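Local coordinates for phage tail sheath protein (Desulfitobacterium hafniense, PDB 3HXL) that probably assembles into the tail sheath of a myovirus-like phage or prophage, the sleeve that contracts around the tail tube, at residues 101-106 with 117-122; 45-50 with 107-112; 338-343 with 429-434. All blocks are in the same frame, centred on the assembly; numbering follows the deposited sequence.

How the contacts relate
From the N terminus, the chain first lays down residues 45-50, the loop between strands 35-40 and 51-54 of the large mixed sheet. It then enters the beta-sandwich domain, where 101-106 and 117-122 pack face to face from opposite sheets in contact 1, closing a short excursion of ten residues. That excursion begins with 107-112, which reaches back to 45-50 in contact 2, so the two contacts cross along the chain; their centres lie about 20 Å apart. Contact 2 ties the sandwich to the neighbouring mixed-sheet region. Contact 3 follows in series in the C-terminal domain, where 338-343 and 429-434 close an 85-residue loop containing helices 344-364 and 373-392, its centre about 64 Å from that of contact 1.

Contact 1: 101-106 with 117-122; sequences GNLTVT and ITLVIQ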
loop_
_atom_site.group_PDB
_atom_site.type_symbol
_atom_site.label_atom_id
_atom_site.label_comp_id
_atom_site.label_asym_id
_atom_site.label_seq_id
_atom_site.Cartn_x
_atom_site.Cartn_y
_atom_site.Cartn_z
ATOM N N GLY A 101 0.649 35.719 -26.055
ATOM C CA GLY A 101 -0.092 36.076 -27.249
ATOM C C GLY A 101 -1.416 35.335 -27.308
ATOM O O GLY A 101 -2.261 35.481 -26.422
ATOM N N ASN A 102 -1.596 34.531 -28.349
ATOM C CA ASN A 102 -2.823 33.773 -28.525
ATOM C C ASN A 102 -2.743 32.412 -27.843
ATOM O O ASN A 102 -3.765 31.782 -27.577
ATOM C CB ASN A 102 -3.106 33.569 -30.020
ATOM C CG ASN A 102 -3.280 34.880 -30.766
ATOM O OD1 ASN A 102 -4.093 35.721 -30.380
ATOM N ND2 ASN A 102 -2.518 35.060 -31.843
ATOM N N LEU A 103 -1.522 31.974 -27.557
ATOM C CA LEU A 103 -1.290 30.675 -26.940
ATOM C C LEU A 103 -1.347 30.634 -25.423
ATOM O O LEU A 103 -0.782 31.485 -24.739
ATOM C CB LEU A 103 0.071 30.126 -27.378
ATOM C CG LEU A 103 0.472 28.766 -26.797
ATOM C CD1 LEU A 103 -0.418 27.681 -27.378
ATOM C CD2 LEU A 103 1.938 28.486 -27.123
ATOM N N THR A 104 -2.044 29.631 -24.907
ATOM C CA THR A 104 -2.131 29.429 -23.472
ATOM C C THR A 104 -1.616 28.020 -23.234
ATOM O O THR A 104 -1.989 27.085 -23.948
ATOM C CB THR A 104 -3.576 29.566 -22.953
ATOM O OG1 THR A 104 -3.957 30.950 -22.952
ATOM C CG2 THR A 104 -3.684 29.023 -21.535
ATOM N N VAL A 105 -0.722 27.889 -22.260
ATOM C CA VAL A 105 -0.133 26.604 -21.900
ATOM C C VAL A 105 -0.537 26.331 -20.458
ATOM O O VAL A 105 -0.237 27.122 -19.562
ATOM C CB VAL A 105 1.406 26.639 -21.977
ATOM C CG1 VAL A 105 1.970 25.242 -21.746
ATOM C CG2 VAL A 105 1.843 27.179 -23.325
ATOM N N THR A 106 -1.215 25.211 -20.247
ATOM C CA THR A 106 -1.697 24.835 -18.928
ATOM C C THR A 106 -1.169 23.464 -18.512
ATOM O O THR A 106 -1.163 22.524 -19.309
ATOM C CB THR A 106 -3.238 24.809 -18.924
ATOM O OG1 THR A 106 -3.728 26.035 -19.487
ATOM C CG2 THR A 106 -3.773 24.649 -17.512
ATOM N N ILE A 117 7.513 24.419 -14.746
ATOM C CA ILE A 117 7.444 24.295 -16.194
ATOM C C ILE A 117 7.632 25.667 -16.828
ATOM O O ILE A 117 7.118 26.668 -16.328
ATOM C CB ILE A 117 6.082 23.727 -16.634
ATOM C CG1 ILE A 117 5.778 22.445 -15.851
ATOM C CG2 ILE A 117 6.103 23.427 -18.133
ATOM C CD1 ILE A 117 4.423 21.840 -16.157
ATOM N N THR A 118 8.376 25.710 -17.925
ATOM C CA THR A 118 8.610 26.965 -18.628
ATOM C C THR A 118 8.461 26.763 -20.127
ATOM O O THR A 118 8.982 25.799 -20.693
ATOM C CB THR A 118 10.020 27.525 -18.340
ATOM O OG1 THR A 118 10.144 27.814 -16.943
ATOM C CG2 THR A 118 10.261 28.807 -19.133
ATOM N N LEU A 119 7.740 27.680 -20.761
ATOM C CA LEU A 119 7.508 27.623 -22.199
ATOM C C LEU A 119 8.558 28.437 -22.948
ATOM O O LEU A 119 8.923 29.533 -22.529
ATOM C CB LEU A 119 6.120 28.174 -22.528
ATOM C CG LEU A 119 5.839 28.427 -24.011
ATOM C CD1 LEU A 119 5.721 27.104 -24.743
ATOM C CD2 LEU A 119 4.562 29.238 -24.158
ATOM N N VAL A 120 9.036 27.882 -24.056
ATOM C CA VAL A 120 10.022 28.544 -24.899
ATOM C C VAL A 120 9.558 28.442 -26.352
ATOM O O VAL A 120 9.317 27.343 -26.861
ATOM C CB VAL A 120 11.418 27.889 -24.756
ATOM C CG1 VAL A 120 12.405 28.536 -25.728
ATOM C CG2 VAL A 120 11.922 28.047 -23.325
ATOM N N ILE A 121 9.417 29.595 -27.005
ATOM C CA ILE A 121 8.981 29.661 -28.400
ATOM C C ILE A 121 9.983 30.501 -29.186
ATOM O O ILE A 121 10.108 31.706 -28.974
ATOM C CB ILE A 121 7.573 30.304 -28.521
ATOM C CG1 ILE A 121 6.559 29.491 -27.713
ATOM C CG2 ILE A 121 7.135 30.342 -29.980
ATOM C CD1 ILE A 121 5.173 30.108 -27.681
ATOM N N GLN A 122 10.708 29.845 -30.083
ATOM C CA GLN A 122 11.710 30.516 -30.892
ATOM C C GLN A 122 11.533 30.162 -32.361
ATOM O O GLN A 122 11.214 29.021 -32.707
ATOM C CB GLN A 122 13.113 30.113 -30.420
ATOM C CG GLN A 122 13.433 30.549 -28.997
ATOM C CD GLN A 122 13.767 32.027 -28.895
ATOM O OE1 GLN A 122 14.828 32.464 -29.341
ATOM N NE2 GLN A 122 12.856 32.807 -28.314
#
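Leu-103 and Leu-119 each carry CG anti to the backbone N (chi1 179° and 169°), a torsion that sends their methyl branches from facing strands into the space between them. Val-105 presents CG2, the branch anti to its carbonyl carbon, and this methyl meets CD2 of Leu-119 at 3.5 Å. The same Leu-119 CD2 lies 4.0 Å from CD2 of Leu-103, so a single methyl is shared by two neighbours from strand 103-107. Leu-103 CD2 in turn reaches CD1 of Ile-121 at 3.7 Å, the far end of an extended isoleucine chain. The side chains meet obliquely, methyl against methyl.

The axes of 103-106 and 117-122 pass 9.1 Å apart at 153°, near antiparallel, yet the two strands belong to different sheets: 103-107 runs between 97-100 and 159-162, while 117-123 lies between 131-137 and 170-174. This is the interior of a beta-sandwich, and the alternation of residues along each strand shows it. Leu-103, Val-105, Leu-119 and Ile-121 face inward, whereas Thr-104 turns its CB away and hydrogen-bonds through OG1 to Thr-99. Phe-161 and Val-133 extend the same apolar layer. Branched aliphatic residues suit this place because they fill it without polar groups that would need partners; cohesion between the sheets here rests on dispersion and on the exclusion of water.

Contact 2: 45-50 with 107-112; sequences GEPGKM and AKWGGA
An interdomain junction is made where the indole of Trp-109, in the loop following strand 103-107 of the beta-sandwich domain, lies flat against the backbone of the 45-50 loop. Gly-45 and Glu-46 cover the same face of the ring in succession. Gly-45 CA sits 4.0 Å from the centroid of the five-membered ring, 24° off its normal, while Glu-46 CA stands 3.6 Å from the centroid of the six-membered ring and only 2° from the normal: two CH-pi contacts made by consecutive residues. The peptide between them follows the ring, with Glu-46 N 3.6 Å above the middle of the indole plane. Glycine suits position 45 because the backbone there is turned so that a CB would be pressed against the preceding carbonyl oxygen.

Glu-46 touches through its aliphatic part, CB lying 3.6 Å from CZ2 of Trp-109. With CG anti to the backbone N, the chain runs on past CH2, and its carboxylate plane is turned 35° from the ring. Pro-47 adds the ring carbon CD, 3.8 Å from CE3 of Trp-109 in an oblique approach. On the opposite side of the indole, Lys-108 CG lies 4.0 Å above the plane, toward its rim. A broad, flat tryptophan is well matched to this backbone surface.

Trp-44 meets the indole edge-to-face. Arg-89, at the end of strand 84-89, hydrogen-bonds to the carbonyl oxygens of both Gly-45 and Gly-110, bridging the two loops where strand 103-107 gives way to the 107-112 loop.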
loop_
_atom_site.group_PDB
_atom_site.type_symbol
_atom_site.label_atom_id
_atom_site.label_comp_id
_atom_site.label_asym_id
_atom_site.label_seq_id
_atom_site.Cartn_x
_atom_site.Cartn_y
_atom_site.Cartn_z
ATOM N N GLY A 45 0.251 14.692 -10.607
ATOM C CA GLY A 45 -0.344 13.380 -10.783
ATOM C C GLY A 45 -1.859 13.377 -10.811
ATOM O O GLY A 45 -2.502 14.287 -10.291
ATOM N N GLU A 46 -2.428 12.345 -11.425
ATOM C CA GLU A 46 -3.875 12.207 -11.515
ATOM C C GLU A 46 -4.484 12.073 -10.121
ATOM O O GLU A 46 -4.118 11.180 -9.355
ATOM C CB GLU A 46 -4.231 10.986 -12.365
ATOM C CG GLU A 46 -5.723 10.698 -12.449
ATOM C CD GLU A 46 -6.052 9.671 -13.510
ATOM O OE1 GLU A 46 -5.304 8.677 -13.634
ATOM O OE2 GLU A 46 -7.062 9.851 -14.221
ATOM N N PRO A 47 -5.423 12.968 -9.771
ATOM C CA PRO A 47 -6.079 12.946 -8.460
ATOM C C PRO A 47 -7.314 12.045 -8.371
ATOM O O PRO A 47 -7.974 11.778 -9.375
ATOM C CB PRO A 47 -6.431 14.410 -8.244
ATOM C CG PRO A 47 -6.857 14.823 -9.625
ATOM C CD PRO A 47 -5.780 14.193 -10.514
ATOM N N GLY A 48 -7.605 11.578 -7.156
ATOM C CA GLY A 48 -8.771 10.743 -6.899
ATOM C C GLY A 48 -8.955 9.514 -7.762
ATOM O O GLY A 48 -10.080 9.109 -8.056
ATOM N N LYS A 49 -7.845 8.911 -8.161
ATOM C CA LYS A 49 -7.876 7.727 -8.999
ATOM C C LYS A 49 -6.704 6.857 -8.571
ATOM O O LYS A 49 -5.564 7.309 -8.582
ATOM C CB LYS A 49 -7.706 8.126 -10.462
ATOM C CG LYS A 49 -8.105 7.041 -11.427
ATOM C CD LYS A 49 -9.617 6.905 -11.461
ATOM C CE LYS A 49 -10.242 8.161 -12.056
ATOM N NZ LYS A 49 -11.731 8.093 -12.085
HETATM N N MSE A 50 -6.986 5.615 -8.196
HETATM C CA MSE A 50 -5.941 4.715 -7.746
HETATM C C MSE A 50 -4.861 4.491 -8.798
HETATM O O MSE A 50 -5.145 4.123 -9.942
HETATM C CB MSE A 50 -6.540 3.375 -7.329
HETATM C CG MSE A 50 -5.672 2.612 -6.327
HETATM SE SE MSE A 50 -5.518 3.470 -4.587
HETATM C CE MSE A 50 -7.237 3.026 -3.871
ATOM N N ALA A 107 -0.721 23.365 -17.264
ATOM C CA ALA A 107 -0.198 22.114 -16.723
ATOM C C ALA A 107 -1.225 20.996 -16.879
ATOM O O ALA A 107 -2.433 21.233 -16.804
ATOM C CB ALA A 107 0.158 22.295 -15.253
ATOM N N LYS A 108 -0.741 19.776 -17.094
ATOM C CA LYS A 108 -1.620 18.623 -17.260
ATOM C C LYS A 108 -2.368 18.324 -15.964
ATOM O O LYS A 108 -3.546 17.968 -15.982
ATOM C CB LYS A 108 -0.807 17.395 -17.683
ATOM C CG LYS A 108 -1.648 16.168 -18.015
ATOM C CD LYS A 108 -0.772 15.028 -18.510
ATOM C CE LYS A 108 -1.592 13.801 -18.889
ATOM N NZ LYS A 108 -0.705 12.697 -19.354
ATOM N N TRP A 109 -1.669 18.465 -14.841
ATOM C CA TRP A 109 -2.253 18.213 -13.525
ATOM C C TRP A 109 -2.054 19.434 -12.635
ATOM O O TRP A 109 -1.120 20.211 -12.829
ATOM C CB TRP A 109 -1.590 16.995 -12.853
ATOM C CG TRP A 109 -1.721 15.701 -13.615
ATOM C CD1 TRP A 109 -0.702 14.925 -14.101
ATOM C CD2 TRP A 109 -2.939 15.041 -13.989
ATOM N NE1 TRP A 109 -1.212 13.828 -14.757
ATOM C CE2 TRP A 109 -2.579 13.878 -14.706
ATOM C CE3 TRP A 109 -4.299 15.326 -13.794
ATOM C CZ2 TRP A 109 -3.535 12.995 -15.225
ATOM C CZ3 TRP A 109 -5.247 14.449 -14.311
ATOM C CH2 TRP A 109 -4.860 13.297 -15.021
ATOM N N GLY A 110 -2.946 19.609 -11.665
ATOM C CA GLY A 110 -2.814 20.726 -10.752
ATOM C C GLY A 110 -1.708 20.413 -9.761
ATOM O O GLY A 110 -1.379 19.246 -9.545
ATOM N N GLY A 111 -1.129 21.449 -9.166
ATOM C CA GLY A 111 -0.062 21.247 -8.205
ATOM C C GLY A 111 1.051 22.256 -8.388
ATOM O O GLY A 111 1.133 22.919 -9.424
ATOM N N ALA A 112 1.910 22.369 -7.379
ATOM C CA ALA A 112 3.032 23.298 -7.412
ATOM C C ALA A 112 4.076 22.867 -8.437
ATOM O O ALA A 112 4.914 23.664 -8.858
ATOM C CB ALA A 112 3.669 23.389 -6.027
#

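Contact 3: 338-343 with 429-434; sequences GKQFAK and EKIYVR
Gln-340 and Glu-429 meet through one directed bond, from Gln-340 NE2 to Glu-429 OE2 at 3.0 Å with an N-H...O angle of 162°. The carboxylate oxygen lies in the amide plane of Gln-340, but the N-H comes to it from above the carboxylate plane, the two flat groups standing 77° apart. Gln-340 reaches this position by folding: CG sits between the backbone N and the carbonyl carbon (chi1 53°), and the chain bends again at chi2. Glu-429, by contrast, reaches the bond with an extended chain.

The packed side is that of Ile-431, the first residue of strand 431-438, buried against Val-346 and Leu-350 of helix 344-364, where a beta-branched aliphatic residue fits well. Its touch on Gln-340 is looser, CD1 lying 4.3 Å from CG. Against this buried side stands Glu-429, exposed to solvent, as a charged residue at a strand's approach can be.

The contact thus joins the 3-10 turn 339-342 to strand 431-438, outermost in this chain's three-stranded sheet. Glutamine lets a buried side chain offer an N-H to the carboxylate without bringing a second charge, and the amide can donate whatever the ionisation of Glu-429, although its exposure makes the charged form likely.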
loop_
_atom_site.group_PDB
_atom_site.type_symbol
_atom_site.label_atom_id
_atom_site.label_comp_id
_atom_site.label_asym_id
_atom_site.label_seq_id
_atom_site.Cartn_x
_atom_site.Cartn_y
_atom_site.Cartn_z
ATOM N N GLY A 338 -5.948 -14.153 22.852
ATOM C CA GLY A 338 -4.755 -14.009 23.666
ATOM C C GLY A 338 -3.662 -13.112 23.124
ATOM O O GLY A 338 -3.806 -12.493 22.069
ATOM N N LYS A 339 -2.556 -13.058 23.857
ATOM C CA LYS A 339 -1.420 -12.223 23.486
ATOM C C LYS A 339 -0.815 -12.571 22.125
ATOM O O LYS A 339 -0.172 -11.727 21.494
ATOM C CB LYS A 339 -0.333 -12.301 24.566
ATOM C CG LYS A 339 0.228 -13.692 24.780
ATOM C CD LYS A 339 1.437 -13.673 25.698
ATOM C CE LYS A 339 2.046 -15.062 25.818
ATOM N NZ LYS A 339 3.295 -15.055 26.628
ATOM N N GLN A 340 -1.019 -13.805 21.670
ATOM C CA GLN A 340 -0.485 -14.215 20.378
ATOM C C GLN A 340 -1.040 -13.344 19.251
ATOM O O GLN A 340 -0.363 -13.107 18.250
ATOM C CB GLN A 340 -0.798 -15.696 20.102
ATOM C CG GLN A 340 -2.262 -16.080 20.224
ATOM C CD GLN A 340 -2.640 -16.558 21.624
ATOM O OE1 GLN A 340 -2.320 -15.913 22.627
ATOM N NE2 GLN A 340 -3.332 -17.696 21.693
ATOM N N PHE A 341 -2.269 -12.857 19.411
ATOM C CA PHE A 341 -2.877 -12.008 18.390
ATOM C C PHE A 341 -2.197 -10.650 18.217
ATOM O O PHE A 341 -2.459 -9.935 17.246
ATOM C CB PHE A 341 -4.372 -11.800 18.672
ATOM C CG PHE A 341 -5.220 -13.000 18.343
ATOM C CD1 PHE A 341 -5.346 -14.049 19.243
ATOM C CD2 PHE A 341 -5.861 -13.095 17.113
ATOM C CE1 PHE A 341 -6.100 -15.184 18.922
ATOM C CE2 PHE A 341 -6.615 -14.226 16.784
ATOM C CZ PHE A 341 -6.733 -15.267 17.690
ATOM N N ALA A 342 -1.319 -10.297 19.148
ATOM C CA ALA A 342 -0.607 -9.024 19.074
ATOM C C ALA A 342 0.598 -9.113 18.138
ATOM O O ALA A 342 1.160 -8.093 17.738
ATOM C CB ALA A 342 -0.146 -8.599 20.469
ATOM N N LYS A 343 0.992 -10.337 17.793
ATOM C CA LYS A 343 2.136 -10.561 16.911
ATOM C C LYS A 343 1.693 -10.506 15.455
ATOM O O LYS A 343 0.804 -11.247 15.036
ATOM C CB LYS A 343 2.778 -11.916 17.224
ATOM C CG LYS A 343 3.271 -12.029 18.672
ATOM C CD LYS A 343 3.845 -13.407 19.001
ATOM C CE LYS A 343 4.278 -13.486 20.469
ATOM N NZ LYS A 343 4.802 -14.831 20.849
ATOM N N GLU A 429 0.707 -21.736 21.987
ATOM C CA GLU A 429 -0.688 -22.047 22.244
ATOM C C GLU A 429 -1.419 -22.230 20.913
ATOM O O GLU A 429 -1.277 -21.414 20.002
ATOM C CB GLU A 429 -1.316 -20.916 23.057
ATOM C CG GLU A 429 -2.757 -21.144 23.451
ATOM C CD GLU A 429 -3.254 -20.099 24.431
ATOM O OE1 GLU A 429 -2.722 -20.047 25.563
ATOM O OE2 GLU A 429 -4.169 -19.327 24.072
ATOM N N LYS A 430 -2.191 -23.311 20.809
ATOM C CA LYS A 430 -2.940 -23.626 19.593
ATOM C C LYS A 430 -4.067 -22.628 19.373
ATOM O O LYS A 430 -4.584 -22.046 20.323
ATOM C CB LYS A 430 -3.550 -25.030 19.685
ATOM C CG LYS A 430 -2.775 -26.009 20.555
ATOM C CD LYS A 430 -3.388 -27.410 20.527
ATOM C CE LYS A 430 -4.812 -27.437 21.074
ATOM N NZ LYS A 430 -5.367 -28.819 21.054
ATOM N N ILE A 431 -4.451 -22.434 18.115
ATOM C CA ILE A 431 -5.538 -21.520 17.798
ATOM C C ILE A 431 -6.678 -22.286 17.134
ATOM O O ILE A 431 -6.458 -23.073 16.214
ATOM C CB ILE A 431 -5.064 -20.386 16.868
ATOM C CG1 ILE A 431 -4.064 -19.494 17.615
ATOM C CG2 ILE A 431 -6.262 -19.559 16.395
ATOM C CD1 ILE A 431 -3.459 -18.400 16.773
ATOM N N TYR A 432 -7.891 -22.057 17.630
ATOM C CA TYR A 432 -9.095 -22.697 17.111
ATOM C C TYR A 432 -9.586 -21.937 15.883
ATOM O O TYR A 432 -9.709 -20.713 15.905
ATOM C CB TYR A 432 -10.184 -22.704 18.189
ATOM C CG TYR A 432 -11.548 -23.149 17.709
ATOM C CD1 TYR A 432 -11.782 -24.468 17.319
ATOM C CD2 TYR A 432 -12.607 -22.242 17.639
ATOM C CE1 TYR A 432 -13.043 -24.872 16.869
ATOM C CE2 TYR A 432 -13.865 -22.632 17.190
ATOM C CZ TYR A 432 -14.078 -23.946 16.808
ATOM O OH TYR A 432 -15.325 -24.325 16.362
ATOM N N VAL A 433 -9.858 -22.674 14.814
ATOM C CA VAL A 433 -10.327 -22.087 13.564
ATOM C C VAL A 433 -11.678 -22.694 13.214
ATOM O O VAL A 433 -11.797 -23.911 13.058
ATOM C CB VAL A 433 -9.344 -22.377 12.411
ATOM C CG1 VAL A 433 -9.849 -21.754 11.117
ATOM C CG2 VAL A 433 -7.972 -21.849 12.760
ATOM N N ARG A 434 -12.693 -21.847 13.102
ATOM C CA ARG A 434 -14.032 -22.312 12.774
ATOM C C ARG A 434 -14.473 -21.698 11.455
ATOM O O ARG A 434 -14.492 -20.474 11.308
ATOM C CB ARG A 434 -15.015 -21.916 13.880
ATOM C CG ARG A 434 -16.451 -22.354 13.632
ATOM C CD ARG A 434 -17.402 -21.701 14.632
ATOM N NE ARG A 434 -18.755 -22.245 14.547
ATOM C CZ ARG A 434 -19.083 -23.486 14.892
ATOM N NH1 ARG A 434 -20.340 -23.898 14.781
ATOM N NH2 ARG A 434 -18.157 -24.314 15.354
#